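Polyporopepsin (Irpex lacteus, PDB 1WKR) is a fungal aspartic endopeptidase of the pepsin family that clots milk and cleaves proteins with broad specificity. Local coordinates at residues T33-N37 against L112-T116; W39-K44 against F98-I104; S56-V61 against T116-H120; F68-T74 against S88-R94; I84-S88 against I125-T129. All coordinates share one frame; numbering follows the deposited sequence.

Contact 1 (T33-N37 against L112-T116); sequences TGSSN and LTVGT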
# COMPACT_ATOMS: atom_id res chain seq x y z
N THR A 33 -2.47 3.00 1.47
CA THR A 33 -3.44 3.49 0.48
C THR A 33 -4.66 2.60 0.42
O THR A 33 -5.60 2.96 -0.29
CB THR A 33 -2.84 3.69 -0.89
OG1 THR A 33 -2.36 2.41 -1.39
CG2 THR A 33 -1.65 4.68 -0.89
N GLY A 34 -4.70 1.48 1.18
CA GLY A 34 -5.86 0.60 1.21
C GLY A 34 -6.81 0.83 2.37
O GLY A 34 -7.74 0.05 2.53
N SER A 35 -6.57 1.86 3.18
CA SER A 35 -7.50 2.26 4.26
C SER A 35 -7.28 3.73 4.48
O SER A 35 -6.35 4.32 3.93
CB SER A 35 -7.25 1.51 5.54
OG SER A 35 -6.06 1.92 6.20
N SER A 36 -8.17 4.34 5.28
CA SER A 36 -8.26 5.79 5.29
C SER A 36 -8.36 6.38 6.65
O SER A 36 -8.56 7.60 6.79
CB SER A 36 -9.45 6.23 4.42
OG SER A 36 -9.27 5.61 3.13
N ASN A 37 -8.17 5.56 7.70
CA ASN A 37 -8.17 6.05 9.08
C ASN A 37 -6.74 6.12 9.53
O ASN A 37 -5.98 5.13 9.45
CB ASN A 37 -8.92 5.05 9.99
CG ASN A 37 -10.39 5.06 9.76
OD1 ASN A 37 -10.89 4.64 8.70
ND2 ASN A 37 -11.20 5.60 10.71
N LEU A 112 -13.80 5.45 2.58
CA LEU A 112 -13.60 4.25 3.39
C LEU A 112 -13.86 4.52 4.86
O LEU A 112 -14.05 3.62 5.64
CB LEU A 112 -12.21 3.64 3.20
CG LEU A 112 -11.90 3.15 1.77
CD1 LEU A 112 -10.46 2.65 1.71
CD2 LEU A 112 -12.83 2.06 1.31
N THR A 113 -13.73 5.81 5.27
CA THR A 113 -13.96 6.17 6.71
C THR A 113 -15.42 6.14 7.11
O THR A 113 -15.68 6.14 8.31
CB THR A 113 -13.36 7.58 7.03
OG1 THR A 113 -14.08 8.57 6.33
CG2 THR A 113 -11.87 7.66 6.66
N VAL A 114 -16.33 6.20 6.16
CA VAL A 114 -17.80 6.25 6.50
C VAL A 114 -18.16 4.90 7.09
O VAL A 114 -17.96 3.85 6.43
CB VAL A 114 -18.61 6.58 5.23
CG1 VAL A 114 -20.12 6.48 5.55
CG2 VAL A 114 -18.23 7.97 4.73
N GLY A 115 -18.68 4.88 8.27
CA GLY A 115 -19.00 3.63 8.99
C GLY A 115 -18.04 3.29 10.05
O GLY A 115 -18.28 2.39 10.87
N THR A 116 -16.87 3.95 10.12
CA THR A 116 -15.88 3.63 11.13
C THR A 116 -16.14 4.29 12.50
O THR A 116 -15.57 3.81 13.47
CB THR A 116 -14.40 3.91 10.66
OG1 THR A 116 -14.20 5.34 10.50
CG2 THR A 116 -14.09 3.17 9.33
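Ser36 and Leu112 mark the nearest passage of the two backbones, with CA atoms 5.9 Å apart; here a loop meets the end of a 3-10 turn, with no strand pairing. Residues 33-37 follow the strand that ends at the active-site Asp32, while 112-116 leaves the 3-10 turn and closes a type II beta turn from Thr113 to Thr116. Gly115 fits the third position of that turn, with a positive phi (103°) that glycine adopts without strain.

The polar link is a relay. Asn37 ND2 donates to Thr116 OG1 over 3.0 Å in a nearly straight bond (166°) lying in its amide plane, and Thr116 OG1 donates to Thr113 O at 2.8 Å. A chi1 of 67° sets this hydroxyl between its own backbone N and carbonyl carbon, where it can reach back across the turn; Thr113 O also accepts from Thr116 N. Beside the relay, Thr113 CG2 lies 3.3 Å from Ser36 O and 3.6 Å from Ser36 CB. Leu112 extends CD1 to 3.5 Å from Ser36 OG, whose polar partner is Pro109 O, while Thr113 OG1 is hydrogen-bonded to Val110 O and Ile125 N.

Residues 33-35 continue the Asp-Thr-Gly signature of aspartic proteases. Ser35 OG hydrogen-bonds Asp32, Gly34 binds the inhibitor peptide through its backbone, and Thr33 bonds to Val211 and Thr213 in the fireman's grip. The chemistry thus ties the loop beside the catalytic aspartate to a neighbouring turn by an amide-to-hydroxyl-to-carbonyl chain of bonds, with the Thr113 methyl packed beside it.

Contact 2 (W39-K44 against F98-I104); sequences WLGADK and FDGVDGI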
# COMPACT_ATOMS: atom_id res chain seq x y z
N TRP A 39 -4.35 6.28 12.63
CA TRP A 39 -4.48 5.93 14.05
C TRP A 39 -3.18 5.49 14.59
O TRP A 39 -2.25 5.06 13.88
CB TRP A 39 -5.56 4.83 14.21
CG TRP A 39 -5.22 3.49 13.58
CD1 TRP A 39 -5.53 3.06 12.34
CD2 TRP A 39 -4.56 2.40 14.26
NE1 TRP A 39 -5.09 1.76 12.15
CE2 TRP A 39 -4.53 1.31 13.33
CE3 TRP A 39 -4.05 2.21 15.53
CZ2 TRP A 39 -3.95 0.09 13.63
CZ3 TRP A 39 -3.47 0.99 15.85
CH2 TRP A 39 -3.45 -0.09 14.91
N LEU A 40 -3.10 5.53 15.92
CA LEU A 40 -1.91 5.13 16.66
C LEU A 40 -2.35 4.40 17.95
O LEU A 40 -3.54 4.33 18.26
CB LEU A 40 -1.00 6.36 16.97
CG LEU A 40 -1.65 7.49 17.76
CD1 LEU A 40 -1.66 7.24 19.30
CD2 LEU A 40 -0.87 8.77 17.47
N GLY A 41 -1.38 3.84 18.65
CA GLY A 41 -1.67 3.16 19.94
C GLY A 41 -1.33 1.72 19.87
O GLY A 41 -1.56 0.99 20.90
N ALA A 42 -0.85 1.15 18.76
CA ALA A 42 -0.42 -0.26 18.72
C ALA A 42 0.84 -0.50 19.43
O ALA A 42 1.21 -1.72 19.70
CB ALA A 42 -0.31 -0.75 17.25
N ASP A 43 1.61 0.49 19.76
CA ASP A 43 2.92 0.32 20.50
C ASP A 43 2.99 1.44 21.51
O ASP A 43 2.43 1.31 22.64
CB ASP A 43 4.05 0.23 19.58
CG ASP A 43 5.38 0.00 20.29
OD1 ASP A 43 5.36 -0.17 21.51
OD2 ASP A 43 6.46 0.06 19.63
N LYS A 44 3.60 2.55 21.17
CA LYS A 44 3.71 3.71 22.12
C LYS A 44 2.31 4.14 22.52
O LYS A 44 1.36 4.27 21.74
CB LYS A 44 4.33 4.88 21.39
CG LYS A 44 5.78 4.61 20.99
CD LYS A 44 6.30 5.81 20.10
CE LYS A 44 7.72 5.79 19.73
NZ LYS A 44 8.44 6.97 19.84
N PHE A 98 -0.57 -5.71 13.90
CA PHE A 98 0.28 -4.49 13.78
C PHE A 98 1.64 -4.60 14.38
O PHE A 98 2.24 -3.60 14.71
CB PHE A 98 -0.53 -3.30 14.25
CG PHE A 98 -1.63 -3.08 13.30
CD1 PHE A 98 -1.39 -2.48 12.03
CD2 PHE A 98 -3.00 -3.49 13.54
CE1 PHE A 98 -2.38 -2.38 11.07
CE2 PHE A 98 -3.95 -3.35 12.61
CZ PHE A 98 -3.65 -2.80 11.39
N ASP A 99 2.16 -5.82 14.49
CA ASP A 99 3.58 -5.93 14.91
C ASP A 99 4.47 -5.06 14.03
O ASP A 99 4.32 -4.98 12.77
CB ASP A 99 4.03 -7.39 14.81
CG ASP A 99 3.47 -8.20 15.98
OD1 ASP A 99 2.93 -7.63 16.92
OD2 ASP A 99 3.71 -9.52 15.90
N GLY A 100 5.40 -4.36 14.73
CA GLY A 100 6.40 -3.55 14.01
C GLY A 100 6.00 -2.09 13.74
O GLY A 100 6.81 -1.39 13.17
N VAL A 101 4.73 -1.70 14.10
CA VAL A 101 4.27 -0.33 13.83
C VAL A 101 3.44 0.18 15.01
O VAL A 101 2.94 -0.53 15.85
CB VAL A 101 3.46 -0.28 12.53
CG1 VAL A 101 4.29 -0.82 11.31
CG2 VAL A 101 2.12 -0.93 12.60
N ASP A 102 3.30 1.54 15.02
CA ASP A 102 2.41 2.22 15.97
C ASP A 102 0.96 2.29 15.56
O ASP A 102 0.11 2.59 16.34
CB ASP A 102 2.92 3.62 16.25
CG ASP A 102 4.15 3.66 17.14
OD1 ASP A 102 3.96 3.32 18.36
OD2 ASP A 102 5.24 4.00 16.72
N GLY A 103 0.69 2.09 14.24
CA GLY A 103 -0.62 2.30 13.71
C GLY A 103 -0.48 2.52 12.19
O GLY A 103 0.49 2.07 11.59
N ILE A 104 -1.48 3.22 11.62
CA ILE A 104 -1.59 3.40 10.16
C ILE A 104 -1.67 4.89 9.83
O ILE A 104 -2.38 5.65 10.51
CB ILE A 104 -2.81 2.63 9.58
CG1 ILE A 104 -2.51 1.14 9.64
CG2 ILE A 104 -3.15 3.12 8.17
CD1 ILE A 104 -3.65 0.25 9.05
O HOH W 1 1.35 3.44 19.17
O HOH W 2 2.80 -2.84 17.55
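Trp39 turns the edge of its six-membered ring, through CZ2, onto the centre of the Phe98 face, a T-shaped pair with centroids 4.8 Å apart and planes at 89°. The strands here belong to the psi motif of pepsin-like lobes, in which 103-106 runs antiparallel to 39-40 and parallel to 25-32. Over one face of the indole sits Gly103, its CA 3.7 Å from the centroid of the six-membered ring and almost on the ring normal, a CH-pi contact; Ile104 N lies over the same face. Glycine suits this place because a side chain there would strike the Trp39 carbonyl.

Trp39 and Ile104 form a hydrogen-bonded pair, and Ile104 CB comes 3.5 Å from Trp39 NE1. That nitrogen has a weak hydrogen bond to Tyr63 OH, while Phe68 stacks on the indole; Phe98 also touches the bound inhibitor.

Beyond the strands the chain of 39-44 curls round Asp102. Ala42 N donates to Asp102 O at 3.0 Å from above the carbonyl plane, and Ala42 is small enough for its CB to rest 3.9 Å from Phe98 CB. Water 1 accepts from Gly41 N and Asp43 N and so binds the turn's amides. Asp102 suits the site because its carboxylate serves two backbone amides: OD2 receives Ser28 N, and OD1 is met nearly head-on by Lys44 N at 2.9 Å.

Contact 3 (S56-V61 against T116-H120); sequences SDKVSV and TLSPH. With SO4 (sulfate ion), chain D.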
# COMPACT_ATOMS: atom_id res chain seq x y z
N SER A 56 -16.86 13.00 20.07
CA SER A 56 -17.95 12.21 20.64
C SER A 56 -17.98 10.77 20.19
O SER A 56 -18.83 9.97 20.56
CB SER A 56 -19.24 12.81 20.13
OG SER A 56 -19.38 12.78 18.78
N ASP A 57 -16.94 10.33 19.40
CA ASP A 57 -17.00 9.02 18.71
C ASP A 57 -15.96 8.06 19.17
O ASP A 57 -14.79 8.38 19.45
CB ASP A 57 -16.78 9.26 17.22
CG ASP A 57 -17.91 10.01 16.58
OD1 ASP A 57 -19.11 9.56 16.71
OD2 ASP A 57 -17.67 11.03 15.92
N LYS A 58 -16.36 6.79 19.14
CA LYS A 58 -15.41 5.64 19.08
C LYS A 58 -15.17 5.34 17.59
O LYS A 58 -15.88 5.80 16.73
CB LYS A 58 -16.04 4.40 19.76
CG LYS A 58 -16.46 4.63 21.25
CD LYS A 58 -15.33 5.08 21.99
CE LYS A 58 -15.67 5.05 23.63
NZ LYS A 58 -14.54 5.56 24.38
N VAL A 59 -14.11 4.52 17.39
CA VAL A 59 -13.70 4.22 16.02
C VAL A 59 -13.29 2.75 15.95
O VAL A 59 -12.79 2.18 16.92
CB VAL A 59 -12.53 5.18 15.55
CG1 VAL A 59 -11.30 5.01 16.42
CG2 VAL A 59 -12.20 4.96 14.09
N SER A 60 -13.56 2.14 14.79
CA SER A 60 -13.25 0.69 14.56
C SER A 60 -13.03 0.52 13.06
O SER A 60 -13.79 0.98 12.27
CB SER A 60 -14.58 -0.12 14.99
OG SER A 60 -14.38 -1.44 14.78
N VAL A 61 -11.94 -0.26 12.81
CA VAL A 61 -11.64 -0.65 11.42
C VAL A 61 -11.27 -2.14 11.39
O VAL A 61 -10.44 -2.58 12.16
CB VAL A 61 -10.51 0.21 10.76
CG1 VAL A 61 -10.29 -0.22 9.32
CG2 VAL A 61 -10.88 1.74 10.88
N THR A 116 -16.87 3.95 10.12
CA THR A 116 -15.88 3.63 11.13
C THR A 116 -16.14 4.29 12.50
O THR A 116 -15.57 3.81 13.47
CB THR A 116 -14.40 3.91 10.66
OG1 THR A 116 -14.20 5.34 10.50
CG2 THR A 116 -14.09 3.17 9.33
N LEU A 117 -16.89 5.37 12.49
CA LEU A 117 -17.18 6.08 13.77
C LEU A 117 -18.57 5.54 14.32
O LEU A 117 -19.46 5.25 13.61
CB LEU A 117 -17.34 7.55 13.54
CG LEU A 117 -16.05 8.29 13.02
CD1 LEU A 117 -16.39 9.75 12.65
CD2 LEU A 117 -14.91 8.17 14.01
N SER A 118 -18.58 5.58 15.66
CA SER A 118 -19.86 5.25 16.36
C SER A 118 -19.98 6.27 17.51
O SER A 118 -19.03 6.43 18.26
CB SER A 118 -19.80 3.89 16.94
OG SER A 118 -21.01 3.58 17.66
N PRO A 119 -21.13 6.93 17.65
CA PRO A 119 -22.42 6.61 16.98
C PRO A 119 -22.62 7.25 15.67
O PRO A 119 -23.62 6.98 14.95
CB PRO A 119 -23.45 7.24 17.94
CG PRO A 119 -22.73 8.47 18.56
CD PRO A 119 -21.29 7.93 18.76
N HIS A 120 -21.64 8.06 15.11
CA HIS A 120 -21.89 8.79 13.87
C HIS A 120 -21.48 7.92 12.67
O HIS A 120 -20.45 8.20 12.00
CB HIS A 120 -21.08 10.07 13.94
CG HIS A 120 -21.62 11.04 14.96
ND1 HIS A 120 -21.03 11.32 16.11
CD2 HIS A 120 -22.85 11.75 14.89
CE1 HIS A 120 -21.77 12.23 16.87
NE2 HIS A 120 -22.84 12.41 16.15
S SO4 D . -11.79 2.97 24.41
O1 SO4 D . -11.04 3.42 25.82
O2 SO4 D . -10.99 3.65 23.34
O3 SO4 D . -11.65 1.56 24.30
O4 SO4 D . -13.13 3.40 24.36
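Asp57 and His120 cross at about a right angle, carboxylate and imidazole planes 89° apart, and the acid meets the ring at its edge. His120 ND1 donates to Asp57 OD1 over 2.7 Å (152°), reaching the oxygen on its syn side, and His120 N adds a weak bond to the same atom. The pair would probably favour a protonated imidazole, and a further sulfate lies about 3 Å from that side chain at the nearest atoms. Pro119, entered through a cis peptide, sets its CD 3.4 Å from Asp57 OD1.

Leu117 lies across Asp57 at about a right angle, its CD1 3.7 Å from OD2, and on the same face of the sheet brings CD2 4.1 Å from Val59 CB. Val61 and Thr116 instead run side by side, CG2 to CG2 at 3.8 Å. Lys58 points off the other face with Ser118; bent at chi2 (-55°), it sends NZ to O4 of a sulfate at 2.6 Å.

Backbone bonds link Lys58 with Ser118 in both directions, and Ser60 N with Thr116 O. The short strand 117-118 thus flanks 57-62, the first strand of the flap hairpin, whose other edge pairs with 67-79; Ile125 packs on Leu117 and Thr116.

Contact 4 (F68-T74 against S88-R94); sequences FSGTEYT and SIGVASR. With SO4 (sulfate ion), chain D; SO4 (sulfate ion), chain F.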
# COMPACT_ATOMS: atom_id res chain seq x y z
N PHE A 68 -8.49 -2.87 14.44
CA PHE A 68 -8.30 -2.05 15.65
C PHE A 68 -9.63 -1.43 16.04
O PHE A 68 -10.51 -1.23 15.23
CB PHE A 68 -7.17 -0.98 15.51
CG PHE A 68 -7.68 0.39 15.10
CD1 PHE A 68 -7.93 0.70 13.78
CD2 PHE A 68 -7.95 1.37 16.07
CE1 PHE A 68 -8.37 1.98 13.44
CE2 PHE A 68 -8.41 2.62 15.72
CZ PHE A 68 -8.67 2.93 14.41
N SER A 69 -9.72 -1.06 17.30
CA SER A 69 -10.83 -0.21 17.74
C SER A 69 -10.29 0.66 18.88
O SER A 69 -9.40 0.32 19.60
CB SER A 69 -12.07 -1.04 18.12
OG SER A 69 -11.73 -1.92 19.08
N GLY A 70 -11.02 1.77 19.06
CA GLY A 70 -10.64 2.73 20.12
C GLY A 70 -11.52 3.93 20.10
O GLY A 70 -12.71 3.88 19.85
N THR A 71 -10.86 5.07 20.33
CA THR A 71 -11.58 6.37 20.48
C THR A 71 -10.94 7.36 19.48
O THR A 71 -9.73 7.32 19.27
CB THR A 71 -11.33 6.89 21.90
OG1 THR A 71 -12.10 6.01 22.79
CG2 THR A 71 -11.84 8.27 22.14
N GLU A 72 -11.81 8.18 18.89
CA GLU A 72 -11.36 9.21 17.93
C GLU A 72 -11.03 10.49 18.64
O GLU A 72 -11.85 10.98 19.49
CB GLU A 72 -12.41 9.40 16.87
CG GLU A 72 -11.95 10.13 15.61
CD GLU A 72 -11.06 9.27 14.73
OE1 GLU A 72 -10.89 8.06 14.90
OE2 GLU A 72 -10.50 9.86 13.69
N TYR A 73 -9.96 11.14 18.31
CA TYR A 73 -9.50 12.45 18.82
C TYR A 73 -9.22 13.35 17.66
O TYR A 73 -9.07 12.89 16.53
CB TYR A 73 -8.21 12.25 19.61
CG TYR A 73 -8.33 11.52 20.90
CD1 TYR A 73 -8.37 10.15 20.95
CD2 TYR A 73 -8.47 12.22 22.12
CE1 TYR A 73 -8.48 9.44 22.15
CE2 TYR A 73 -8.60 11.51 23.35
CZ TYR A 73 -8.59 10.15 23.30
OH TYR A 73 -8.74 9.50 24.53
N THR A 74 -9.04 14.66 17.91
CA THR A 74 -8.33 15.52 16.98
C THR A 74 -7.01 15.91 17.58
O THR A 74 -6.87 16.03 18.84
CB THR A 74 -9.13 16.68 16.49
OG1 THR A 74 -9.47 17.53 17.64
CG2 THR A 74 -10.42 16.31 15.83
N SER A 88 -8.25 14.51 12.50
CA SER A 88 -8.97 13.48 13.27
C SER A 88 -8.14 12.19 13.16
O SER A 88 -7.84 11.73 12.03
CB SER A 88 -10.33 13.35 12.74
OG SER A 88 -11.07 12.41 13.53
N ILE A 89 -7.83 11.60 14.30
CA ILE A 89 -7.06 10.35 14.41
C ILE A 89 -7.76 9.38 15.32
O ILE A 89 -8.45 9.77 16.31
CB ILE A 89 -5.62 10.62 14.93
CG1 ILE A 89 -5.61 11.24 16.35
CG2 ILE A 89 -4.88 11.52 13.94
CD1 ILE A 89 -4.27 11.23 16.96
N GLY A 90 -7.55 8.11 15.12
CA GLY A 90 -7.93 7.07 16.07
C GLY A 90 -6.81 6.75 17.02
O GLY A 90 -5.63 6.87 16.73
N VAL A 91 -7.23 6.33 18.23
CA VAL A 91 -6.31 5.90 19.28
C VAL A 91 -6.80 4.52 19.76
O VAL A 91 -7.88 4.43 20.33
CB VAL A 91 -6.22 6.92 20.42
CG1 VAL A 91 -5.34 6.37 21.54
CG2 VAL A 91 -5.62 8.21 19.87
N ALA A 92 -6.01 3.53 19.46
CA ALA A 92 -6.50 2.13 19.67
C ALA A 92 -6.43 1.73 21.14
O ALA A 92 -5.37 1.95 21.81
CB ALA A 92 -5.59 1.17 18.86
N SER A 93 -7.50 1.13 21.59
CA SER A 93 -7.49 0.32 22.90
C SER A 93 -7.42 -1.15 22.60
O SER A 93 -7.12 -1.91 23.51
CB SER A 93 -8.68 0.66 23.71
OG SER A 93 -9.87 0.41 23.04
N ARG A 94 -7.75 -1.55 21.38
CA ARG A 94 -7.61 -2.96 20.93
C ARG A 94 -6.89 -2.91 19.57
O ARG A 94 -7.30 -2.12 18.75
CB ARG A 94 -9.02 -3.66 20.77
CG ARG A 94 -9.85 -3.80 22.09
CD ARG A 94 -9.08 -4.51 23.17
NE ARG A 94 -9.78 -4.50 24.47
CZ ARG A 94 -8.97 -4.10 25.64
NH1 ARG A 94 -7.51 -4.10 25.62
NH2 ARG A 94 -9.51 -3.84 26.78
S SO4 D . -11.79 2.97 24.41
O1 SO4 D . -11.04 3.42 25.82
O2 SO4 D . -10.99 3.65 23.34
O3 SO4 D . -11.65 1.56 24.30
O4 SO4 D . -13.13 3.40 24.36
S SO4 F . -5.51 -6.32 22.27
O1 SO4 F . -4.31 -7.35 22.17
O2 SO4 F . -6.57 -6.46 21.43
O3 SO4 F . -5.98 -6.29 23.74
O4 SO4 F . -4.84 -4.95 21.91
O HOH W 3 -11.87 -0.66 21.53
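Tyr73 lies obliquely against Val91, its CD1 3.5 Å from Val91 CG2, and Ile89 extends this apolar row along the same face. At the other end Phe68 brings CD2 3.7 Å from Ala92 CB, where the small alanine lies close to the ring. At Gly70 the strands close to a CA-H...O contact, CA 3.2 Å from Val91 O, so only a hydrogen stands there, and Gly90 keeps its face low beside Phe68 and Glu72. Thr71 with Val91 and Tyr73 with Ile89 are hydrogen-bonded pairs.

On the other face Glu72 reaches out extended from its backbone N (chi1 -164°), then turns at chi2 (73°) to fold its carboxylate along the neighbouring strand, where Ser88 OG donates to the anti lone pair of OE2 at 2.6 Å. At the far edge lies a classic beta bulge: Ser69 O accepts both Ser93 N at 2.9 Å and Arg94 N at 3.1 Å. Water 3 joins the hydroxyls of Ser69 and Ser93. Thr71 OG1 donates to a sulfate O2 at 2.7 Å, an ion also held by Lys58, and Arg94 NH1 makes a long bond (3.3 Å) to O3 of a second sulfate.

These strands are the antiparallel hairpin 67-79 and 82-96. The first also pairs with 57-62 to form the flap and stacks Phe68 on Trp39; the second runs parallel to 39-40 and puts Val91 on Leu40.

Contact 5 (I84-S88 against I125-T129); sequences IPKQS and IPTVT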
# COMPACT_ATOMS: atom_id res chain seq x y z
N ILE A 84 -0.64 19.61 10.18
CA ILE A 84 -2.06 19.58 10.08
C ILE A 84 -2.67 19.80 11.43
O ILE A 84 -2.69 18.86 12.26
CB ILE A 84 -2.59 18.20 9.56
CG1 ILE A 84 -1.86 17.83 8.27
CG2 ILE A 84 -4.09 18.27 9.36
CD1 ILE A 84 -2.03 16.32 7.95
N PRO A 85 -3.15 20.97 11.75
CA PRO A 85 -3.84 21.19 13.04
C PRO A 85 -5.28 20.44 12.92
O PRO A 85 -5.85 20.47 11.83
CB PRO A 85 -4.00 22.74 13.12
CG PRO A 85 -3.65 23.34 11.78
CD PRO A 85 -3.04 22.25 10.95
N LYS A 86 -5.69 19.85 13.89
CA LYS A 86 -6.95 19.30 14.02
C LYS A 86 -7.26 18.13 13.07
O LYS A 86 -8.38 17.96 12.62
CB LYS A 86 -8.03 20.37 13.99
CG LYS A 86 -7.93 21.47 15.10
CD LYS A 86 -9.34 22.20 15.36
CE LYS A 86 -10.32 21.06 15.74
NZ LYS A 86 -11.68 21.79 16.45
N GLN A 87 -6.23 17.38 12.76
CA GLN A 87 -6.43 16.08 12.10
C GLN A 87 -7.20 15.12 13.01
O GLN A 87 -6.83 14.98 14.17
CB GLN A 87 -5.07 15.48 11.75
CG GLN A 87 -5.20 14.06 11.12
CD GLN A 87 -5.91 14.06 9.80
OE1 GLN A 87 -5.55 14.88 8.91
NE2 GLN A 87 -6.88 13.18 9.59
N SER A 88 -8.25 14.51 12.50
CA SER A 88 -8.97 13.48 13.27
C SER A 88 -8.14 12.19 13.16
O SER A 88 -7.84 11.73 12.03
CB SER A 88 -10.33 13.35 12.74
OG SER A 88 -11.07 12.41 13.53
N ILE A 125 -14.25 11.04 7.73
CA ILE A 125 -13.08 11.53 8.48
C ILE A 125 -12.07 12.01 7.45
O ILE A 125 -11.26 11.19 6.93
CB ILE A 125 -12.45 10.49 9.37
CG1 ILE A 125 -13.49 9.74 10.23
CG2 ILE A 125 -11.41 11.15 10.25
CD1 ILE A 125 -12.87 8.58 10.95
N PRO A 126 -12.03 13.29 7.08
CA PRO A 126 -11.06 13.83 6.12
C PRO A 126 -9.65 13.29 6.41
O PRO A 126 -9.17 13.30 7.54
CB PRO A 126 -11.16 15.31 6.26
CG PRO A 126 -12.62 15.56 6.66
CD PRO A 126 -12.98 14.37 7.59
N THR A 127 -8.96 12.86 5.34
CA THR A 127 -7.66 12.24 5.52
C THR A 127 -6.58 13.25 5.63
O THR A 127 -6.80 14.47 5.39
CB THR A 127 -7.38 11.32 4.32
OG1 THR A 127 -7.22 12.16 3.15
CG2 THR A 127 -8.49 10.31 4.05
N VAL A 128 -5.39 12.81 5.98
CA VAL A 128 -4.25 13.73 6.04
C VAL A 128 -4.08 14.45 4.74
O VAL A 128 -3.83 15.68 4.72
CB VAL A 128 -2.93 13.04 6.47
CG1 VAL A 128 -3.05 12.59 7.92
CG2 VAL A 128 -2.53 11.87 5.57
N THR A 129 -4.23 13.77 3.58
CA THR A 129 -4.04 14.41 2.29
C THR A 129 -5.14 15.46 2.05
O THR A 129 -4.86 16.58 1.62
CB THR A 129 -4.10 13.36 1.16
OG1 THR A 129 -3.33 12.21 1.60
CG2 THR A 129 -3.50 13.90 -0.10
O HOH W 4 -9.60 14.92 9.82
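Ser88 and Ile125 mark the closest run of the backbones, CA atoms 6.6 Å apart, where a type II beta turn from Ile84 to Gln87 leads into a strand facing the start of a helix. Thr127 is the N-cap of that helix, its OG1 bonded to Asp130 N, and the contact joins strand 82-96 to helix 128-134 in the N-terminal pepsin-like lobe.

Gln87 does most of the polar work. A bend at chi2 (64°) swings its amide toward the helix start. NE2 then donates twice, to Pro126 O at 3.1 Å and to Ser88 O at 3.0 Å, while OE1 accepts from Asn131 ND2; these three bonds fix the rotation of the amide. Glutamine suits the place because it can give and take at once.

Apolar groups close round it. Val128 CG1 rests 3.7 Å from Gln87 CD, and Ile84, crossing Val128 at about a right angle, ends with CD1 3.7 Å from Val128 CB. The small Ser88, its OG bonded to Glu72, lets Ile125 CG2 come tight against its CB at 3.5 Å. Water 4 bridges the segments, accepting from Ser88 N at 3.0 Å and donating to Pro126 O at 2.8 Å.

Overall arrangement
All five contacts lie in the N-terminal lobe. Contacts 1, 2 and 5 are buried, contacts 3 and 4 only partly so, and these last two share a sulfate, through Lys58 and Thr71. Contacts 3 and 4 are backbone-bonded strand pairs on successive strands, 57-62 and 67-79, whereas side-chain amides reach oxygens in contact 1 between a loop and a turn, in contact 5 between a strand and a helix start. Contact 2 combines strand pairing with aromatic packing and meets contact 4 where Trp39 stacks on Phe68. Thr116 joins contacts 1 and 3, Ser88 joins 4 and 5, and Ile125 packs against Asn37, Leu117 and Glu72, connecting contact 5 to 1, 3 and 4.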